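Local coordinates for protein SsfX3 (Streptomyces sp. SF2575, PDB 3SKV) that is a salicylyl-acyltransferase of a tetracycline biosynthetic pathway, built from a jelly-roll N-terminal domain and a GDSL/SGNH hydrolase-like domain, at residues 43-48 with 217-222; 93-98 with 144-149; 185-190 with 244-249. The protein carries 1 engineered substitution. All blocks are in the same frame, centred on the assembly; numbering follows the deposited sequence.

Interaction 1: 43-48 with 217-222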
# COMPACT_ATOMS: atom_id res chain seq x y z
N THR A 43 15.68 -0.51 8.86
CA THR A 43 14.83 -1.46 8.16
C THR A 43 13.75 -0.65 7.45
O THR A 43 13.06 0.15 8.08
CB THR A 43 14.21 -2.51 9.15
OG1 THR A 43 15.22 -3.14 9.94
CG2 THR A 43 13.42 -3.59 8.43
N TYR A 44 13.59 -0.88 6.15
CA TYR A 44 12.55 -0.28 5.33
C TYR A 44 11.53 -1.37 5.12
O TYR A 44 11.83 -2.43 4.58
CB TYR A 44 13.07 0.24 4.00
CG TYR A 44 14.03 1.40 4.16
CD1 TYR A 44 15.38 1.19 4.43
CD2 TYR A 44 13.58 2.72 4.04
CE1 TYR A 44 16.26 2.25 4.61
CE2 TYR A 44 14.46 3.79 4.19
CZ TYR A 44 15.80 3.55 4.47
OH TYR A 44 16.66 4.60 4.65
N ARG A 45 10.35 -1.17 5.66
CA ARG A 45 9.30 -2.15 5.51
C ARG A 45 8.36 -1.63 4.44
O ARG A 45 8.19 -0.42 4.28
CB ARG A 45 8.60 -2.41 6.87
CG ARG A 45 9.59 -2.79 7.98
CD ARG A 45 9.34 -4.15 8.60
NE ARG A 45 10.08 -4.33 9.86
CZ ARG A 45 10.84 -5.39 10.16
NH1 ARG A 45 11.00 -6.37 9.29
NH2 ARG A 45 11.48 -5.44 11.33
N GLY A 46 7.81 -2.54 3.66
CA GLY A 46 6.93 -2.16 2.56
C GLY A 46 7.64 -1.69 1.31
O GLY A 46 6.98 -1.26 0.36
N ALA A 47 8.99 -1.78 1.29
CA ALA A 47 9.78 -1.43 0.08
C ALA A 47 10.36 -2.71 -0.55
O ALA A 47 10.79 -3.61 0.17
CB ALA A 47 10.90 -0.45 0.42
N VAL A 48 10.32 -2.82 -1.88
CA VAL A 48 10.85 -3.97 -2.60
C VAL A 48 12.34 -3.77 -2.87
O VAL A 48 13.13 -4.68 -2.65
CB VAL A 48 10.01 -4.21 -3.87
CG1 VAL A 48 10.64 -5.25 -4.79
CG2 VAL A 48 8.58 -4.60 -3.50
N GLY A 217 -1.21 -7.05 13.30
CA GLY A 217 0.20 -7.36 13.57
C GLY A 217 0.90 -7.88 12.32
O GLY A 217 1.73 -8.79 12.40
N LEU A 218 0.58 -7.30 11.15
CA LEU A 218 1.14 -7.73 9.87
C LEU A 218 2.15 -6.75 9.30
O LEU A 218 2.00 -5.54 9.44
CB LEU A 218 0.03 -7.97 8.83
CG LEU A 218 -1.04 -9.02 9.16
CD1 LEU A 218 -2.21 -8.89 8.22
CD2 LEU A 218 -0.47 -10.44 9.13
N ASP A 219 3.17 -7.29 8.64
CA ASP A 219 4.16 -6.50 7.94
C ASP A 219 3.61 -6.29 6.48
O ASP A 219 3.75 -7.15 5.60
CB ASP A 219 5.51 -7.22 7.93
CG ASP A 219 6.67 -6.44 7.36
OD1 ASP A 219 6.43 -5.44 6.65
OD2 ASP A 219 7.82 -6.85 7.60
N LEU A 220 2.98 -5.15 6.27
CA LEU A 220 2.39 -4.76 5.01
C LEU A 220 3.39 -4.51 3.87
O LEU A 220 4.47 -3.95 4.10
CB LEU A 220 1.52 -3.51 5.23
CG LEU A 220 0.99 -2.79 4.00
CD1 LEU A 220 -0.07 -3.64 3.29
CD2 LEU A 220 0.46 -1.43 4.36
N GLN A 221 2.93 -4.86 2.68
CA GLN A 221 3.58 -4.58 1.41
C GLN A 221 2.46 -4.32 0.39
O GLN A 221 1.74 -5.23 0.00
CB GLN A 221 4.46 -5.74 0.95
CG GLN A 221 5.04 -5.53 -0.44
CD GLN A 221 6.13 -4.48 -0.48
OE1 GLN A 221 7.16 -4.62 0.17
NE2 GLN A 221 5.91 -3.43 -1.25
N SER A 222 2.33 -3.06 -0.00
CA SER A 222 1.33 -2.62 -0.96
C SER A 222 1.91 -2.65 -2.36
O SER A 222 3.01 -2.14 -2.60
CB SER A 222 0.88 -1.19 -0.64
OG SER A 222 0.09 -0.65 -1.69
O HOH W 1 9.91 -6.28 5.99
O HOH W 2 4.02 -0.87 0.81
O HOH W 3 7.52 -5.36 4.04
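Arg45 begins the contact by laying its aliphatic part against the carboxylate of Asp219. Its CD comes to 3.3 Å from Asp219 OD2, and the guanidinium stands almost perpendicular to the carboxylate, their planes 88° apart. The chain bends at chi2 (-121°), and CD, not the charged end, makes the nearest approach; the salt bridge from Arg45 NH1 to Asp219 OD2 is long at 3.6 Å. A water donating to Asp219 OD2 backs it up, held only weakly by Arg45 NH1. Each charge has a second partner: Asp181 takes Arg45 NH2, and Arg86 pairs with Asp219 OD1.

Gly46 brings the two backbones closest, its CA 3.4 Å from Leu220 O. A second water links Gly46 N to Asp219 OD1, and a third donates to Gly46 O while accepting from Ser222 N. Gly46 O also receives a weak, strongly bent bond of 2.9 Å from Gln221 NE2. Gln221 folds back at chi2 (72°) to bring its amide there, and that same NE2 makes a weak bond to Ser222 O. Farther on, Val48 CG2 packs against the amide, 3.7 Å from Gln221 NE2.

In this seam between domains three waters supplement weak direct bonds: strand 43-45 hangs on strand 86-91 of the N-terminal domain, while strand 219-223 is one edge strand of the parallel sheet, hydrogen-bonded to strand 187-192.

Interaction 2: 93-98 with 144-149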
# COMPACT_ATOMS: atom_id res chain seq x y z
N SER A 93 16.91 8.12 21.66
CA SER A 93 16.97 9.54 21.33
C SER A 93 15.60 10.26 21.56
O SER A 93 14.57 9.77 21.12
CB SER A 93 17.43 9.72 19.88
OG SER A 93 17.55 11.07 19.47
N PRO A 94 15.58 11.40 22.30
CA PRO A 94 14.30 12.10 22.50
C PRO A 94 13.86 12.89 21.25
O PRO A 94 12.76 13.45 21.22
CB PRO A 94 14.60 13.01 23.69
CG PRO A 94 16.04 13.34 23.54
CD PRO A 94 16.70 12.13 22.94
N TRP A 95 14.72 12.94 20.21
CA TRP A 95 14.41 13.65 18.96
C TRP A 95 14.98 12.96 17.73
O TRP A 95 15.91 12.15 17.83
CB TRP A 95 14.85 15.13 19.02
CG TRP A 95 16.32 15.35 19.15
CD1 TRP A 95 17.03 15.45 20.30
CD2 TRP A 95 17.28 15.48 18.08
NE1 TRP A 95 18.37 15.65 20.02
CE2 TRP A 95 18.55 15.66 18.67
CE3 TRP A 95 17.18 15.42 16.67
CZ2 TRP A 95 19.71 15.83 17.90
CZ3 TRP A 95 18.33 15.60 15.92
CH2 TRP A 95 19.58 15.80 16.53
N LEU A 96 14.45 13.30 16.56
CA LEU A 96 14.98 12.82 15.29
C LEU A 96 14.87 13.84 14.22
O LEU A 96 13.94 14.67 14.21
CB LEU A 96 14.45 11.42 14.85
CG LEU A 96 13.05 11.23 14.26
CD1 LEU A 96 12.91 11.81 12.83
CD2 LEU A 96 12.76 9.77 14.14
N ALA A 97 15.78 13.77 13.29
CA ALA A 97 15.79 14.68 12.15
C ALA A 97 16.05 13.88 10.90
O ALA A 97 16.84 12.94 10.93
CB ALA A 97 16.84 15.77 12.33
N VAL A 98 15.34 14.19 9.81
CA VAL A 98 15.49 13.51 8.53
C VAL A 98 15.68 14.57 7.44
O VAL A 98 14.88 15.50 7.34
CB VAL A 98 14.32 12.56 8.17
CG1 VAL A 98 14.55 11.90 6.81
CG2 VAL A 98 14.12 11.51 9.25
N HIS A 144 12.13 17.83 11.49
CA HIS A 144 12.63 17.71 12.85
C HIS A 144 11.50 17.39 13.78
O HIS A 144 10.55 18.17 13.89
CB HIS A 144 13.43 18.94 13.30
CG HIS A 144 14.03 18.77 14.66
ND1 HIS A 144 15.36 18.39 14.83
CD2 HIS A 144 13.46 18.89 15.88
CE1 HIS A 144 15.55 18.32 16.14
NE2 HIS A 144 14.43 18.59 16.81
N VAL A 145 11.58 16.22 14.42
CA VAL A 145 10.59 15.75 15.38
C VAL A 145 11.27 15.74 16.73
O VAL A 145 12.15 14.92 16.99
CB VAL A 145 9.97 14.37 15.01
CG1 VAL A 145 8.85 13.99 15.97
CG2 VAL A 145 9.46 14.36 13.58
N ASP A 146 10.90 16.69 17.56
CA ASP A 146 11.45 16.79 18.91
C ASP A 146 10.37 16.33 19.84
O ASP A 146 9.23 16.16 19.43
CB ASP A 146 11.85 18.25 19.22
CG ASP A 146 12.93 18.42 20.28
OD1 ASP A 146 13.12 17.49 21.11
OD2 ASP A 146 13.55 19.52 20.31
N GLY A 147 10.74 16.10 21.08
CA GLY A 147 9.79 15.71 22.11
C GLY A 147 9.18 14.34 21.95
O GLY A 147 7.97 14.20 22.07
N LEU A 148 10.02 13.35 21.64
CA LEU A 148 9.62 11.94 21.57
C LEU A 148 9.92 11.38 22.96
O LEU A 148 10.77 11.95 23.64
CB LEU A 148 10.43 11.16 20.51
CG LEU A 148 10.17 11.48 19.05
CD1 LEU A 148 11.08 10.68 18.15
CD2 LEU A 148 8.73 11.21 18.68
N PRO A 149 9.26 10.28 23.38
CA PRO A 149 9.57 9.71 24.71
C PRO A 149 11.04 9.37 24.89
O PRO A 149 11.71 8.98 23.94
CB PRO A 149 8.73 8.42 24.75
CG PRO A 149 7.64 8.65 23.77
CD PRO A 149 8.23 9.48 22.69
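Trp95 sets the CE3 side of its indole beside the imidazole of His144, while its CB lies against Asp146. That CB starts 3.4 Å from Val145 O and lies almost as near to Asp146 OD1, which in turn accepts a bond from Gly147 N. With CG set between the backbone N and the carbonyl carbon (chi1 64°), the ring system heads to the same side of the strand as His144. Next along the indole, CD2 skirts His144 CE1; the tightest approach is Trp95 CE3 to His144 CE1 at 3.4 Å, and CZ3 then draws off a little. The two rings are near parallel, 24° between planes, but slid so far apart that they barely overlap. On the pyrrole side NE1 is hydrogen-bonded to OE1 of Glu173, which would help hold the ring's rotation.

Beneath this lies the antiparallel pairing of strands 96-103 and 141-145, part of the jelly roll of the N-terminal domain, in which 141-145 is an outermost strand. Leu96 and Val145 form a hydrogen-bonded pair: Val145 N reaches Leu96 O at 2.8 Å and Leu96 N returns the bond to Val145 O. Ala97 and His144 follow as a non-hydrogen-bonded pair, Ala97 CB lying 3.9 Å from His144 ND1.

Beyond Asp146, segment 144-149 spends one extra residue, Gly147, with positive phi, before Leu148 N closes on Pro94 O at 2.8 Å. On the face away from the indole, Leu96 packs loosely against Val145 and Leu148, with strand 153-158 covering it. Lys153 NZ bonds both Ser93 O and Pro149 O, pinning the point where the two segments part.

Interaction 3: 185-190 with 244-249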
# COMPACT_ATOMS: atom_id res chain seq x y z
N LYS A 185 7.14 -10.07 12.00
CA LYS A 185 5.70 -10.12 11.79
C LYS A 185 5.42 -10.87 10.49
O LYS A 185 6.25 -10.83 9.55
CB LYS A 185 5.13 -8.71 11.67
CG LYS A 185 4.95 -8.05 13.00
CD LYS A 185 4.47 -6.63 12.82
CE LYS A 185 4.74 -5.81 14.05
NZ LYS A 185 4.08 -6.36 15.27
N PRO A 186 4.26 -11.55 10.40
CA PRO A 186 3.91 -12.21 9.13
C PRO A 186 3.75 -11.18 8.02
O PRO A 186 3.31 -10.06 8.27
CB PRO A 186 2.60 -12.93 9.45
CG PRO A 186 2.48 -12.92 10.95
CD PRO A 186 3.18 -11.71 11.41
N HIS A 187 4.12 -11.55 6.80
CA HIS A 187 4.05 -10.65 5.66
C HIS A 187 2.71 -10.65 5.01
O HIS A 187 2.17 -11.72 4.69
CB HIS A 187 5.13 -10.97 4.62
CG HIS A 187 6.51 -10.73 5.11
ND1 HIS A 187 7.10 -9.49 4.99
CD2 HIS A 187 7.36 -11.57 5.73
CE1 HIS A 187 8.30 -9.61 5.54
NE2 HIS A 187 8.51 -10.85 5.99
N TRP A 188 2.18 -9.44 4.78
CA TRP A 188 0.92 -9.29 4.07
C TRP A 188 1.10 -8.48 2.80
O TRP A 188 1.39 -7.29 2.86
CB TRP A 188 -0.19 -8.71 4.96
CG TRP A 188 -1.46 -8.42 4.21
CD1 TRP A 188 -1.95 -9.09 3.12
CD2 TRP A 188 -2.39 -7.37 4.49
NE1 TRP A 188 -3.13 -8.53 2.71
CE2 TRP A 188 -3.43 -7.47 3.53
CE3 TRP A 188 -2.47 -6.37 5.48
CZ2 TRP A 188 -4.54 -6.61 3.54
CZ3 TRP A 188 -3.56 -5.51 5.49
CH2 TRP A 188 -4.57 -5.62 4.52
N ILE A 189 0.93 -9.16 1.64
CA ILE A 189 0.98 -8.54 0.33
C ILE A 189 -0.42 -8.22 -0.15
O ILE A 189 -1.27 -9.12 -0.21
CB ILE A 189 1.75 -9.37 -0.74
CG1 ILE A 189 3.16 -9.79 -0.25
CG2 ILE A 189 1.80 -8.58 -2.09
CD1 ILE A 189 3.98 -10.55 -1.33
N HIS A 190 -0.68 -6.93 -0.49
CA HIS A 190 -1.97 -6.54 -1.04
C HIS A 190 -1.75 -5.97 -2.45
O HIS A 190 -0.94 -5.06 -2.65
CB HIS A 190 -2.79 -5.59 -0.14
CG HIS A 190 -4.09 -5.20 -0.78
ND1 HIS A 190 -5.18 -6.08 -0.79
CD2 HIS A 190 -4.41 -4.10 -1.50
CE1 HIS A 190 -6.12 -5.48 -1.51
NE2 HIS A 190 -5.70 -4.27 -1.95
N PRO A 244 8.52 -12.25 0.14
CA PRO A 244 8.03 -13.11 1.25
C PRO A 244 6.55 -12.78 1.54
O PRO A 244 6.14 -11.60 1.46
CB PRO A 244 8.92 -12.72 2.44
CG PRO A 244 9.41 -11.35 2.14
CD PRO A 244 9.40 -11.16 0.64
N ALA A 245 5.74 -13.82 1.83
CA ALA A 245 4.32 -13.62 2.08
C ALA A 245 3.70 -14.69 2.92
O ALA A 245 3.87 -15.89 2.65
CB ALA A 245 3.57 -13.53 0.76
N ASP A 246 2.92 -14.26 3.90
CA ASP A 246 2.19 -15.17 4.78
C ASP A 246 0.71 -15.04 4.51
O ASP A 246 -0.04 -15.93 4.89
CB ASP A 246 2.53 -14.89 6.23
CG ASP A 246 3.97 -15.19 6.53
OD1 ASP A 246 4.31 -16.39 6.68
OD2 ASP A 246 4.78 -14.23 6.53
N LEU A 247 0.29 -13.96 3.82
CA LEU A 247 -1.08 -13.63 3.42
C LEU A 247 -1.00 -12.79 2.16
O LEU A 247 -0.27 -11.79 2.14
CB LEU A 247 -1.77 -12.82 4.53
CG LEU A 247 -3.31 -12.77 4.63
CD1 LEU A 247 -3.83 -11.36 4.86
CD2 LEU A 247 -4.06 -13.56 3.54
N ILE A 248 -1.72 -13.19 1.11
CA ILE A 248 -1.79 -12.47 -0.15
C ILE A 248 -3.24 -12.13 -0.46
O ILE A 248 -4.09 -13.00 -0.44
CB ILE A 248 -1.11 -13.24 -1.32
CG1 ILE A 248 0.36 -13.55 -0.99
CG2 ILE A 248 -1.26 -12.48 -2.67
CD1 ILE A 248 0.98 -14.72 -1.76
N SER A 249 -3.52 -10.86 -0.77
CA SER A 249 -4.86 -10.44 -1.17
C SER A 249 -4.77 -9.68 -2.46
O SER A 249 -3.90 -8.82 -2.62
CB SER A 249 -5.57 -9.63 -0.08
OG SER A 249 -4.83 -8.57 0.48
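Ser249 OG is gripped by two rings, those of Trp188 and His190, both on one face of the parallel sheet that forms the core of the GDSL/SGNH domain. Trp188 NE1 donates to it at 2.8 Å, the oxygen lying close to the indole plane. His190 ND1 meets the same hydroxyl at 2.8 Å, also at the ring edge, in a bond whose direction is not fixed. Ser249 chi1 of 50° places OG between its own backbone N and carbonyl carbon, facing the neighbouring strand. Beside it, Leu247 CD1 rests over the indole face, 3.7 Å from the centroid of the five-membered ring.

The next layer holds these groups in place. His190 NE2 bonds Asp193, in the GDSI sequence that begins at the end of strand 187-192, and Trp208 meets the histidine ring edge to face; helix 208-216 packs on Trp188, while Met375 of helix 361-377 lies against Leu247 and Ser249. The strands run 11° from parallel, and Leu247 O and Ser249 N bond Ile189 N and Ile189 O respectively. On the opposite face Ile189 CD1 touches Ala245 CB, and Leu243 also packs on this isoleucine.

At the entry to the strands the ladder becomes irregular. His187 O accepts from Asp246 N and, more weakly, from Leu247 N. The imidazole of His187 takes Pro244 CG squarely over one face, 3.9 Å from its centroid, in a CH-pi contact. Asp246 then reaches back to the first strand, where its OD2 uses the anti lone pair to accept from His187 N, a nearly straight bond of 2.8 Å at 170°.

In the fold
From the N terminus, residues 43-48 come first and wait until 217-222 to close interaction 1, a long loop that takes in most of the N-terminal domain and the first strand and helix of the GDSL/SGNH domain. Interaction 2 opens and closes inside that loop, joining two strands of the jelly roll; its centre lies about 23 Å from that of interaction 1. Residues 185-190 also fall within the loop but meet 244-249 only after it has closed, so interactions 1 and 3 cross. They touch directly, with probable backbone hydrogen bonds from Asp219 N to Pro186 O and Gln221 N to Trp188 O. Interaction 1 thus couples the N-terminal domain to the sheet to which interaction 3 belongs.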